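Local coordinates for activated BY transcription factor SSRB (Salmonella enterica, PDB 2WNW), which belongs to glycosyl hydrolase family 30 and combines a TIM-barrel domain with a beta-sandwich domain, at residues E300-A303 against I307-W310; P143-P146 against M150-N153; N320-C325 against M384-Y389; S73-F76 against N82-L85; K201-C206 against Q344-E349. All coordinates share one frame; numbering follows the deposited sequence.

Interaction 1: E300-A303 against I307-W310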
# COMPACT_ATOMS: atom_id res chain seq x y z
N GLU A 300 13.89 21.61 -15.15
CA GLU A 300 15.05 20.78 -15.47
C GLU A 300 15.14 20.66 -16.99
O GLU A 300 14.14 20.44 -17.66
CB GLU A 300 14.90 19.42 -14.80
CG GLU A 300 14.82 19.52 -13.29
CD GLU A 300 14.58 18.19 -12.60
OE1 GLU A 300 13.50 17.61 -12.80
OE2 GLU A 300 15.48 17.74 -11.86
N SER A 301 16.35 20.79 -17.52
CA SER A 301 16.54 20.76 -18.96
C SER A 301 17.10 19.49 -19.59
O SER A 301 17.18 19.41 -20.81
CB SER A 301 17.44 21.93 -19.36
OG SER A 301 18.67 21.88 -18.66
N ASP A 302 17.47 18.51 -18.78
CA ASP A 302 18.03 17.28 -19.33
C ASP A 302 16.99 16.44 -20.07
O ASP A 302 15.78 16.64 -19.91
CB ASP A 302 18.69 16.47 -18.22
CG ASP A 302 17.72 16.05 -17.15
OD1 ASP A 302 17.22 16.92 -16.42
OD2 ASP A 302 17.46 14.84 -17.06
N ALA A 303 17.47 15.51 -20.89
CA ALA A 303 16.61 14.65 -21.70
C ALA A 303 15.46 13.96 -20.96
O ALA A 303 14.33 13.94 -21.45
CB ALA A 303 17.46 13.61 -22.42
N ILE A 307 9.88 13.03 -18.56
CA ILE A 307 9.45 11.70 -18.13
C ILE A 307 9.48 11.60 -16.61
O ILE A 307 8.58 11.00 -16.01
CB ILE A 307 10.34 10.59 -18.75
CG1 ILE A 307 9.88 10.29 -20.18
CG2 ILE A 307 10.27 9.32 -17.90
CD1 ILE A 307 8.46 9.72 -20.27
N ARG A 308 10.50 12.18 -15.99
CA ARG A 308 10.60 12.15 -14.53
C ARG A 308 9.45 12.92 -13.89
O ARG A 308 8.92 12.50 -12.86
CB ARG A 308 11.92 12.77 -14.04
CG ARG A 308 13.18 11.95 -14.32
CD ARG A 308 14.29 12.35 -13.35
NE ARG A 308 14.53 13.80 -13.37
CZ ARG A 308 15.23 14.42 -14.31
NH1 ARG A 308 15.77 13.72 -15.30
NH2 ARG A 308 15.39 15.73 -14.28
N HIS A 309 9.08 14.05 -14.49
CA HIS A 309 7.98 14.86 -13.97
C HIS A 309 6.66 14.12 -14.12
O HIS A 309 5.79 14.17 -13.25
CB HIS A 309 7.95 16.20 -14.70
CG HIS A 309 9.18 17.03 -14.49
ND1 HIS A 309 9.38 18.24 -15.13
CD2 HIS A 309 10.28 16.82 -13.73
CE1 HIS A 309 10.55 18.73 -14.77
NE2 HIS A 309 11.12 17.89 -13.92
N TRP A 310 6.53 13.42 -15.24
CA TRP A 310 5.35 12.62 -15.55
C TRP A 310 5.21 11.58 -14.44
O TRP A 310 4.13 11.42 -13.85
CB TRP A 310 5.58 11.96 -16.92
CG TRP A 310 4.70 10.80 -17.31
CD1 TRP A 310 5.02 9.47 -17.22
CD2 TRP A 310 3.42 10.86 -17.96
NE1 TRP A 310 4.03 8.71 -17.79
CE2 TRP A 310 3.03 9.54 -18.25
CE3 TRP A 310 2.56 11.91 -18.32
CZ2 TRP A 310 1.83 9.23 -18.90
CZ3 TRP A 310 1.36 11.61 -18.97
CH2 TRP A 310 1.01 10.27 -19.25
O HOH W 1 13.14 15.14 -11.52
O HOH W 2 11.85 12.78 -20.94

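Interaction 2: P143-P146 against M150-N153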
# COMPACT_ATOMS: atom_id res chain seq x y z
N PRO A 143 -2.75 31.04 3.97
CA PRO A 143 -1.79 32.13 4.13
C PRO A 143 -0.37 31.57 4.19
O PRO A 143 -0.15 30.46 4.67
CB PRO A 143 -2.17 32.75 5.48
CG PRO A 143 -3.43 32.02 5.93
CD PRO A 143 -3.36 30.68 5.26
N TRP A 144 0.59 32.35 3.70
CA TRP A 144 1.99 31.96 3.77
C TRP A 144 2.58 32.79 4.92
O TRP A 144 3.54 32.38 5.57
CB TRP A 144 2.70 32.29 2.45
CG TRP A 144 2.83 31.11 1.50
CD1 TRP A 144 3.99 30.51 1.10
CD2 TRP A 144 1.76 30.42 0.82
NE1 TRP A 144 3.72 29.50 0.21
CE2 TRP A 144 2.36 29.42 0.02
CE3 TRP A 144 0.37 30.56 0.81
CZ2 TRP A 144 1.61 28.56 -0.80
CZ3 TRP A 144 -0.38 29.70 -0.00
CH2 TRP A 144 0.25 28.71 -0.79
N SER A 145 1.99 33.95 5.18
CA SER A 145 2.46 34.81 6.27
C SER A 145 1.57 36.00 6.60
O SER A 145 1.01 36.63 5.71
CB SER A 145 3.87 35.34 5.97
OG SER A 145 4.29 36.26 6.99
N PRO A 146 1.40 36.29 7.90
CA PRO A 146 0.59 37.43 8.34
C PRO A 146 1.42 38.67 8.00
O PRO A 146 2.58 38.54 7.60
CB PRO A 146 0.49 37.22 9.86
CG PRO A 146 0.62 35.73 10.02
CD PRO A 146 1.74 35.41 9.03
N MET A 150 2.84 42.09 12.48
CA MET A 150 2.12 41.18 13.36
C MET A 150 2.97 39.99 13.78
O MET A 150 2.51 39.12 14.52
CB MET A 150 0.85 40.66 12.67
CG MET A 150 -0.24 41.70 12.48
SD MET A 150 -1.82 40.92 12.06
CE MET A 150 -2.79 42.35 11.62
N LYS A 151 4.22 39.95 13.32
CA LYS A 151 5.12 38.84 13.62
C LYS A 151 6.28 39.19 14.54
O LYS A 151 6.68 40.35 14.67
CB LYS A 151 5.66 38.27 12.31
CG LYS A 151 4.56 37.91 11.31
CD LYS A 151 5.13 37.50 9.96
CE LYS A 151 5.96 36.23 10.06
NZ LYS A 151 6.62 35.94 8.76
N THR A 152 6.82 38.16 15.18
CA THR A 152 7.94 38.31 16.11
C THR A 152 9.22 38.77 15.43
O THR A 152 10.10 39.34 16.08
CB THR A 152 8.23 36.98 16.83
OG1 THR A 152 8.44 35.95 15.85
CG2 THR A 152 7.06 36.59 17.72
N ASN A 153 9.32 38.54 14.12
CA ASN A 153 10.52 38.93 13.38
C ASN A 153 10.31 40.15 12.48
O ASN A 153 11.21 40.54 11.74
CB ASN A 153 11.01 37.75 12.53
CG ASN A 153 10.05 37.38 11.42
OD1 ASN A 153 8.84 37.54 11.56
ND2 ASN A 153 10.59 36.87 10.31

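Interaction 3: N320-C325 against M384-Y389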
# COMPACT_ATOMS: atom_id res chain seq x y z
N ASN A 320 -1.58 8.36 -3.29
CA ASN A 320 -2.41 9.14 -2.38
C ASN A 320 -3.84 8.63 -2.38
O ASN A 320 -4.40 8.33 -1.33
CB ASN A 320 -2.40 10.62 -2.77
CG ASN A 320 -1.09 11.31 -2.42
OD1 ASN A 320 -0.86 12.46 -2.79
ND2 ASN A 320 -0.23 10.61 -1.71
N PHE A 321 -4.44 8.52 -3.56
CA PHE A 321 -5.82 8.07 -3.64
C PHE A 321 -6.02 6.62 -3.18
O PHE A 321 -7.03 6.30 -2.56
CB PHE A 321 -6.37 8.30 -5.05
CG PHE A 321 -6.64 9.75 -5.34
CD1 PHE A 321 -7.62 10.44 -4.61
CD2 PHE A 321 -5.91 10.44 -6.30
CE1 PHE A 321 -7.86 11.80 -4.85
CE2 PHE A 321 -6.15 11.80 -6.54
CZ PHE A 321 -7.12 12.48 -5.81
N LYS A 322 -5.05 5.75 -3.46
CA LYS A 322 -5.17 4.37 -3.01
C LYS A 322 -5.09 4.34 -1.48
O LYS A 322 -5.62 3.43 -0.84
CB LYS A 322 -4.05 3.50 -3.58
CG LYS A 322 -4.19 3.19 -5.05
CD LYS A 322 -4.24 1.68 -5.29
CE LYS A 322 -5.43 1.03 -4.63
NZ LYS A 322 -5.46 -0.45 -4.83
N SER A 323 -4.44 5.34 -0.91
CA SER A 323 -4.25 5.40 0.54
C SER A 323 -5.28 6.19 1.35
O SER A 323 -5.15 6.27 2.57
CB SER A 323 -2.85 5.93 0.84
OG SER A 323 -1.89 5.11 0.20
N GLY A 324 -6.27 6.79 0.70
CA GLY A 324 -7.29 7.52 1.44
C GLY A 324 -7.44 9.01 1.19
O GLY A 324 -8.21 9.68 1.88
N CYS A 325 -6.71 9.53 0.20
CA CYS A 325 -6.73 10.96 -0.15
C CYS A 325 -8.11 11.44 -0.60
O CYS A 325 -8.80 10.75 -1.36
CB CYS A 325 -5.70 11.23 -1.25
SG CYS A 325 -5.58 12.95 -1.76
N MET A 384 -12.62 3.01 -5.44
CA MET A 384 -13.13 1.65 -5.32
C MET A 384 -11.98 0.72 -4.96
O MET A 384 -10.81 1.04 -5.18
CB MET A 384 -13.75 1.17 -6.64
CG MET A 384 -12.75 0.92 -7.75
SD MET A 384 -13.49 0.05 -9.16
CE MET A 384 -13.53 1.34 -10.39
N LEU A 385 -12.31 -0.43 -4.38
CA LEU A 385 -11.30 -1.41 -4.02
C LEU A 385 -10.77 -2.03 -5.31
O LEU A 385 -11.54 -2.36 -6.21
CB LEU A 385 -11.91 -2.50 -3.14
CG LEU A 385 -11.01 -3.71 -2.86
CD1 LEU A 385 -9.83 -3.27 -1.98
CD2 LEU A 385 -11.81 -4.81 -2.16
N SER A 386 -9.46 -2.19 -5.39
CA SER A 386 -8.84 -2.82 -6.56
C SER A 386 -7.47 -3.32 -6.12
O SER A 386 -6.93 -2.88 -5.11
CB SER A 386 -8.70 -1.82 -7.72
OG SER A 386 -7.78 -0.79 -7.41
N SER A 387 -6.92 -4.27 -6.87
CA SER A 387 -5.60 -4.81 -6.56
C SER A 387 -4.85 -5.16 -7.83
O SER A 387 -5.45 -5.53 -8.84
CB SER A 387 -5.72 -6.05 -5.65
OG SER A 387 -6.34 -7.14 -6.30
N SER A 388 -3.52 -5.06 -7.77
CA SER A 388 -2.67 -5.35 -8.91
C SER A 388 -1.73 -6.51 -8.64
O SER A 388 -1.18 -6.63 -7.54
CB SER A 388 -1.86 -4.12 -9.30
OG SER A 388 -0.94 -4.44 -10.33
N TYR A 389 -1.52 -7.33 -9.66
CA TYR A 389 -0.63 -8.48 -9.56
C TYR A 389 0.83 -8.08 -9.45
O TYR A 389 1.68 -8.88 -9.04
CB TYR A 389 -0.83 -9.40 -10.78
CG TYR A 389 -0.11 -8.95 -12.04
CD1 TYR A 389 1.12 -9.50 -12.39
CD2 TYR A 389 -0.69 -8.02 -12.91
CE1 TYR A 389 1.77 -9.15 -13.58
CE2 TYR A 389 -0.05 -7.66 -14.10
CZ TYR A 389 1.17 -8.23 -14.43
OH TYR A 389 1.79 -7.91 -15.62

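Interaction 4: S73-F76 against N82-L85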
# COMPACT_ATOMS: atom_id res chain seq x y z
N SER A 73 -10.12 27.40 -21.21
CA SER A 73 -10.89 26.25 -21.67
C SER A 73 -10.15 24.94 -21.38
O SER A 73 -10.75 23.95 -20.98
CB SER A 73 -11.14 26.35 -23.18
OG SER A 73 -11.90 27.50 -23.50
N LEU A 74 -8.84 24.96 -21.59
CA LEU A 74 -8.00 23.79 -21.37
C LEU A 74 -8.09 23.28 -19.94
O LEU A 74 -8.13 22.08 -19.69
CB LEU A 74 -6.55 24.13 -21.68
CG LEU A 74 -5.86 23.58 -22.93
CD1 LEU A 74 -6.85 22.99 -23.92
CD2 LEU A 74 -5.05 24.70 -23.56
N TYR A 75 -8.13 24.21 -18.99
CA TYR A 75 -8.17 23.87 -17.58
C TYR A 75 -9.56 23.77 -16.96
O TYR A 75 -9.83 22.87 -16.17
CB TYR A 75 -7.37 24.90 -16.79
CG TYR A 75 -5.93 24.53 -16.50
CD1 TYR A 75 -4.93 25.51 -16.53
CD2 TYR A 75 -5.58 23.24 -16.10
CE1 TYR A 75 -3.62 25.22 -16.17
CE2 TYR A 75 -4.26 22.94 -15.73
CZ TYR A 75 -3.29 23.94 -15.76
OH TYR A 75 -2.00 23.68 -15.35
N PHE A 76 -10.45 24.69 -17.33
CA PHE A 76 -11.76 24.72 -16.71
C PHE A 76 -12.99 24.32 -17.52
O PHE A 76 -14.10 24.32 -16.99
CB PHE A 76 -11.95 26.09 -16.08
CG PHE A 76 -10.79 26.51 -15.23
CD1 PHE A 76 -9.81 27.36 -15.74
CD2 PHE A 76 -10.62 25.98 -13.95
CE1 PHE A 76 -8.68 27.68 -14.98
CE2 PHE A 76 -9.49 26.29 -13.19
CZ PHE A 76 -8.52 27.14 -13.71
N ASN A 82 -11.61 20.15 -16.83
CA ASN A 82 -12.71 20.29 -15.88
C ASN A 82 -12.26 20.44 -14.42
O ASN A 82 -12.78 19.77 -13.53
CB ASN A 82 -13.62 19.06 -16.00
CG ASN A 82 -14.86 19.16 -15.13
OD1 ASN A 82 -15.61 20.12 -15.21
ND2 ASN A 82 -15.07 18.14 -14.29
N TYR A 83 -11.29 21.32 -14.17
CA TYR A 83 -10.81 21.53 -12.81
C TYR A 83 -11.96 21.92 -11.90
O TYR A 83 -12.75 22.81 -12.22
CB TYR A 83 -9.72 22.61 -12.78
CG TYR A 83 -8.30 22.08 -12.93
CD1 TYR A 83 -7.20 22.91 -12.73
CD2 TYR A 83 -8.06 20.74 -13.25
CE1 TYR A 83 -5.90 22.43 -12.83
CE2 TYR A 83 -6.75 20.24 -13.36
CZ TYR A 83 -5.68 21.09 -13.14
OH TYR A 83 -4.39 20.62 -13.22
N THR A 84 -12.05 21.24 -10.75
CA THR A 84 -13.12 21.48 -9.80
C THR A 84 -12.65 21.99 -8.44
O THR A 84 -13.46 22.32 -7.57
CB THR A 84 -13.94 20.19 -9.59
OG1 THR A 84 -13.06 19.12 -9.22
CG2 THR A 84 -14.65 19.81 -10.87
N LEU A 85 -11.33 22.06 -8.26
CA LEU A 85 -10.74 22.56 -7.02
C LEU A 85 -9.67 23.59 -7.35
O LEU A 85 -9.20 23.67 -8.48
CB LEU A 85 -10.07 21.43 -6.23
CG LEU A 85 -10.87 20.23 -5.71
CD1 LEU A 85 -9.92 19.30 -4.96
CD2 LEU A 85 -11.98 20.71 -4.80
O HOH W 3 -2.50 22.50 -12.70
O HOH W 4 -16.18 22.72 -15.77

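Interaction 5: K201-C206 against Q344-E349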
# COMPACT_ATOMS: atom_id res chain seq x y z
N LYS A 201 11.20 29.59 5.72
CA LYS A 201 11.61 29.72 4.32
C LYS A 201 12.22 31.10 4.12
O LYS A 201 11.95 32.02 4.89
CB LYS A 201 10.40 29.57 3.40
CG LYS A 201 9.69 28.23 3.49
CD LYS A 201 10.57 27.11 2.97
CE LYS A 201 9.83 25.79 2.96
NZ LYS A 201 10.72 24.68 2.50
N THR A 202 13.05 31.26 3.09
CA THR A 202 13.65 32.57 2.81
C THR A 202 12.55 33.47 2.25
O THR A 202 12.73 34.69 2.12
CB THR A 202 14.79 32.47 1.78
OG1 THR A 202 14.31 31.85 0.58
CG2 THR A 202 15.96 31.67 2.34
N TRP A 203 11.42 32.86 1.89
CA TRP A 203 10.28 33.60 1.38
C TRP A 203 9.18 33.62 2.44
O TRP A 203 9.42 33.26 3.58
CB TRP A 203 9.78 32.98 0.07
CG TRP A 203 9.48 31.51 0.14
CD1 TRP A 203 8.40 30.91 0.72
CD2 TRP A 203 10.27 30.45 -0.42
NE1 TRP A 203 8.46 29.54 0.55
CE2 TRP A 203 9.60 29.24 -0.15
CE3 TRP A 203 11.48 30.41 -1.13
CZ2 TRP A 203 10.10 27.99 -0.57
CZ3 TRP A 203 11.97 29.18 -1.55
CH2 TRP A 203 11.28 27.98 -1.26
N ASP A 204 7.98 34.04 2.06
CA ASP A 204 6.85 34.14 2.99
C ASP A 204 6.62 32.86 3.78
O ASP A 204 6.35 31.80 3.20
CB ASP A 204 5.59 34.51 2.21
CG ASP A 204 5.79 35.71 1.32
OD1 ASP A 204 5.36 36.82 1.70
OD2 ASP A 204 6.41 35.55 0.25
N SER A 205 6.70 32.96 5.10
CA SER A 205 6.51 31.81 5.98
C SER A 205 6.21 32.28 7.40
O SER A 205 6.49 33.41 7.76
CB SER A 205 7.77 30.94 5.96
OG SER A 205 8.94 31.71 6.17
N CYS A 206 5.63 31.39 8.20
CA CYS A 206 5.28 31.71 9.58
C CYS A 206 5.12 30.41 10.35
O CYS A 206 4.47 29.48 9.86
CB CYS A 206 3.97 32.50 9.60
SG CYS A 206 3.50 33.15 11.22
N GLN A 344 11.79 35.11 -4.80
CA GLN A 344 12.96 34.57 -4.12
C GLN A 344 13.78 33.69 -5.07
O GLN A 344 14.69 32.99 -4.65
CB GLN A 344 12.57 33.77 -2.88
CG GLN A 344 12.53 34.60 -1.61
CD GLN A 344 13.86 35.26 -1.31
OE1 GLN A 344 13.98 36.49 -1.35
NE2 GLN A 344 14.87 34.45 -1.01
N GLY A 345 13.44 33.74 -6.35
CA GLY A 345 14.15 32.96 -7.35
C GLY A 345 13.89 31.46 -7.30
O GLY A 345 14.63 30.68 -7.89
N ASN A 346 12.84 31.06 -6.59
CA ASN A 346 12.48 29.65 -6.47
C ASN A 346 11.65 29.22 -7.68
O ASN A 346 10.46 28.90 -7.54
CB ASN A 346 11.70 29.42 -5.17
CG ASN A 346 11.28 27.98 -4.99
OD1 ASN A 346 12.08 27.07 -5.22
ND2 ASN A 346 10.04 27.76 -4.56
N LEU A 347 12.27 29.22 -8.85
CA LEU A 347 11.61 28.86 -10.10
C LEU A 347 11.19 27.39 -10.13
O LEU A 347 11.94 26.51 -9.71
CB LEU A 347 12.53 29.16 -11.29
CG LEU A 347 13.08 30.59 -11.36
CD1 LEU A 347 14.07 30.71 -12.51
CD2 LEU A 347 11.94 31.58 -11.52
N CYS A 348 9.99 27.13 -10.64
CA CYS A 348 9.45 25.77 -10.72
C CYS A 348 8.69 25.57 -12.02
O CYS A 348 8.31 26.53 -12.69
CB CYS A 348 8.47 25.50 -9.57
SG CYS A 348 9.13 25.65 -7.89
N GLU A 349 8.45 24.32 -12.38
CA GLU A 349 7.68 24.04 -13.59
C GLU A 349 6.20 24.09 -13.20
O GLU A 349 5.85 23.93 -12.03
CB GLU A 349 8.02 22.65 -14.12
CG GLU A 349 7.43 22.34 -15.49
CD GLU A 349 7.68 20.91 -15.93
OE1 GLU A 349 6.97 20.00 -15.44
OE2 GLU A 349 8.60 20.69 -16.75

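Interaction 1: E300-A303 against I307-W310
The loop that carries E300 runs past the first turns of helix 305-322 at some distance, the closest CA atoms, those of E300 and H309, lying 9.3 Å apart, so that side chains do the bridging. E300 reaches across with its chain extended beyond CG, and its OE1 takes two donors of the helix. NE2 of H309 gives it a short bond, 2.6 Å from NE2 to OE1, arriving on the anti lone pair with the carboxylate and imidazole planes only 2° apart. R308 comes at the same oxygen from above the carboxylate plane: NH2 stands 3.0 Å from E300 OE1, and the guanidinium is turned almost perpendicular to the carboxylate, at 88°. This loop follows strand 289-294 of the TIM barrel, and the helix after it packs outside that barrel, making the contact a link within one beta-alpha unit. D302 meets the guanidinium quite differently, nearly coplanar with it, the two groups joining edge to edge as their side chains come from opposite directions. Its OD1 accepts from R308 NH2 at 3.1 Å through the syn lone pair, the bond being nearly straight; OD2 pairs with NH1, whose position is less certain. The bend of R308 at chi3 (-54°) brings the guanidinium between the two acids. A water joins E300 OE1 to R308 NE, and another spans A303 O and I307 N. With H309 ND1 weakly bonded to E349, both ring nitrogens have carboxylate partners, which would probably favour a protonated imidazole.

Interaction 2: P143-P146 against M150-N153
S145 and K151 meet through their polar ends, the lysine ammonium donating to the serine hydroxyl with NZ 2.9 Å from OG. The extended start of the lysine chain sets K151 CD 3.3 Å from S145 OG, and the bend at chi3 (64°) then folds CE and NZ back to the same hydroxyl. P146 lies across this chain at about a right angle, its ring carbon CD 4.1 Å from K151 CD, while its carbonyl oxygen also touches the methylene, with P146 O 3.6 Å from K151 CD. Both segments belong to the long loop between strand 138-143 and helix 167-183, one of the connections at the C-terminal end of the TIM-barrel strands, and here the loop folds back on itself. The hydroxyl of S145 is itself a donor, to the carbonyl of the next residue; S145 OG sits 2.9 Å from P146 O, in the carbonyl plane and on a lone pair. With OG turned anti to the backbone nitrogen (chi1 175°), it can accept from the ammonium and give its own hydrogen to P146. K151 NZ has stronger company outside the pair, bonding to the carbonyl oxygens of D155, G159 and S205, so a buried positive charge is met by backbone dipoles and a hydroxyl. M150 adds a looser apolar touch, with P146 CB 4.5 Å from M150 CB; beyond CB the methionine turns away toward helix 167-183, where it packs on D169 and I173, and P146 rests on W170 of the same helix.

Interaction 3: N320-C325 against M384-Y389
K322 and S386 carry this contact, and its chemistry is almost wholly polar. The lysine ammonium sits beside one serine of strand 382-388 and makes two weak hydrogen bonds to it: NZ lies 2.9 Å from the carbonyl oxygen O of S386 and 3.5 Å from its side-chain OG. Backbone and side chain of the same residue are therefore approached together, by a lysine that leaves the end of helix 305-322 and bends at both chi2 (-122°) and chi3 (62°) to arrive there. Carbon contact is slight by comparison; K322 CE comes no nearer than 4.1 Å to S386 OG, and the two segments stay well apart, with the CA atoms of K322 and L385 separated by 8.5 Å.

Charge enters through E395 on the neighbouring strand 393-399, which forms a salt bridge with K322 and is hydrogen-bonded through its other carboxylate oxygen to S386 OG. K322 NZ also bonds to S276 of the second subunit, so the lysine lies where the two copies of the protein meet.

Backbone bonds close the helix itself. G324, at positive phi, ends it in a Schellman motif, with C325 N bonded to N320 O at 3.0 Å and a weaker bond from G324 N to F321 O, turning the chain toward barrel strand 327-330.

The contact joins the last helix-to-strand turn of the TIM barrel to the beta sandwich. Its bonds to S386 being weak, the lysine probably owes its position chiefly to E395 and the second subunit, so the seam between domains and the subunit interface share one charge.

Interaction 4: S73-F76 against N82-L85
Y83 lays its ring beside that of Y75, the two pointing the same way with centroids 4.7 Å apart and planes tilted by 30°. They are slid so far that they barely overlap: Y75 CD2 lies over one face of the Y83 ring, offset toward its rim, and Y75 CD2 and CE2 both come to 3.4 Å from Y83 CE1. At their far ends the two hydroxyls share a water, 2.9 Å from Y75 OH and 2.7 Å from Y83 OH, while Y75 OH is also hydrogen-bonded to the carbonyl of L333. F76 approaches Y83 from another direction: its CG, anti to the carbonyl carbon (chi1 -49°), sets the ring with CD2 3.7 Å from Y83 CB and CE2 near the edge of the tyrosine ring. The backbones are tied by one nearly straight hydrogen bond, Y83 N to Y75 O at 2.9 Å and 170°. A second water joins F76 O to N82 OD1.

Helix 65-76 ends here, and the chain turns back to enter strand 85-90, so the contact closes an alpha-to-beta connection of the TIM barrel. Helix 365-374 packs on Y83 through I370 and C374, and F76 reaches helix 124-133.

Aromatic packing makes up the middle of the contact, while the tyrosine hydroxyls are met by a shared water, and that of Y75 by L333 O too, so both can lie in a largely apolar layer.

Interaction 5: K201-C206 against Q344-E349
The indole of W203 has an asparagine amide lying nearly parallel to it, the planes of W203 and N346 being 14° apart, yet the meeting is oblique and lies at the far end of the six-membered ring. N346 ND2 comes to 3.5 Å from W203 CH2, and N346 CB to 3.6 Å from W203 CZ3. The amide nitrogen finds its stronger partner in D94, and this hydrogen bond probably sets how the amide is turned. Q344 packs nearer the root of the tryptophan: its CG is 3.6 Å from W203 CB, and its CB lies at the ring edge. Beyond that, the glutamine bends at chi2 (-58°) and carries its amide to T202, where NE2 gives a weak hydrogen bond to OG1 at 3.1 Å.

One loop follows barrel strand 190-192, the other lies between strands 332-336 and 352-355, beyond the eighth barrel strand; they meet at the C-terminal end of the TIM barrel, where this fold usually has its active site. N346 is the centre of an inverse gamma turn and lies close to a bound glycerol. Within its own segment, K201 CB stands over one face of the indole, 3.4 Å above its plane and offset toward the rim.

How the interactions relate
Interactions 2 and 4 are buried, interactions 1 and 3 partly so, and interaction 5 lies at the surface. Interactions 1 and 3 use opposite ends of helix 305-322: the first ties it to its own preceding loop by a salt-bridge network, the second to the beta sandwich through an ammonium shared with the subunit interface. Interaction 4, the most aromatic, sits nearest the chain's centre, at about 12 Å between centres. Interaction 2 sets a lysine among carbonyls, interaction 5 an indole beside amides, and these two touch, P146 packing on C206 and W144 on D204. Interactions 2, 5 and 1 thus form a chain of touching contacts, the last link a weak hydrogen bond to helix 305-322.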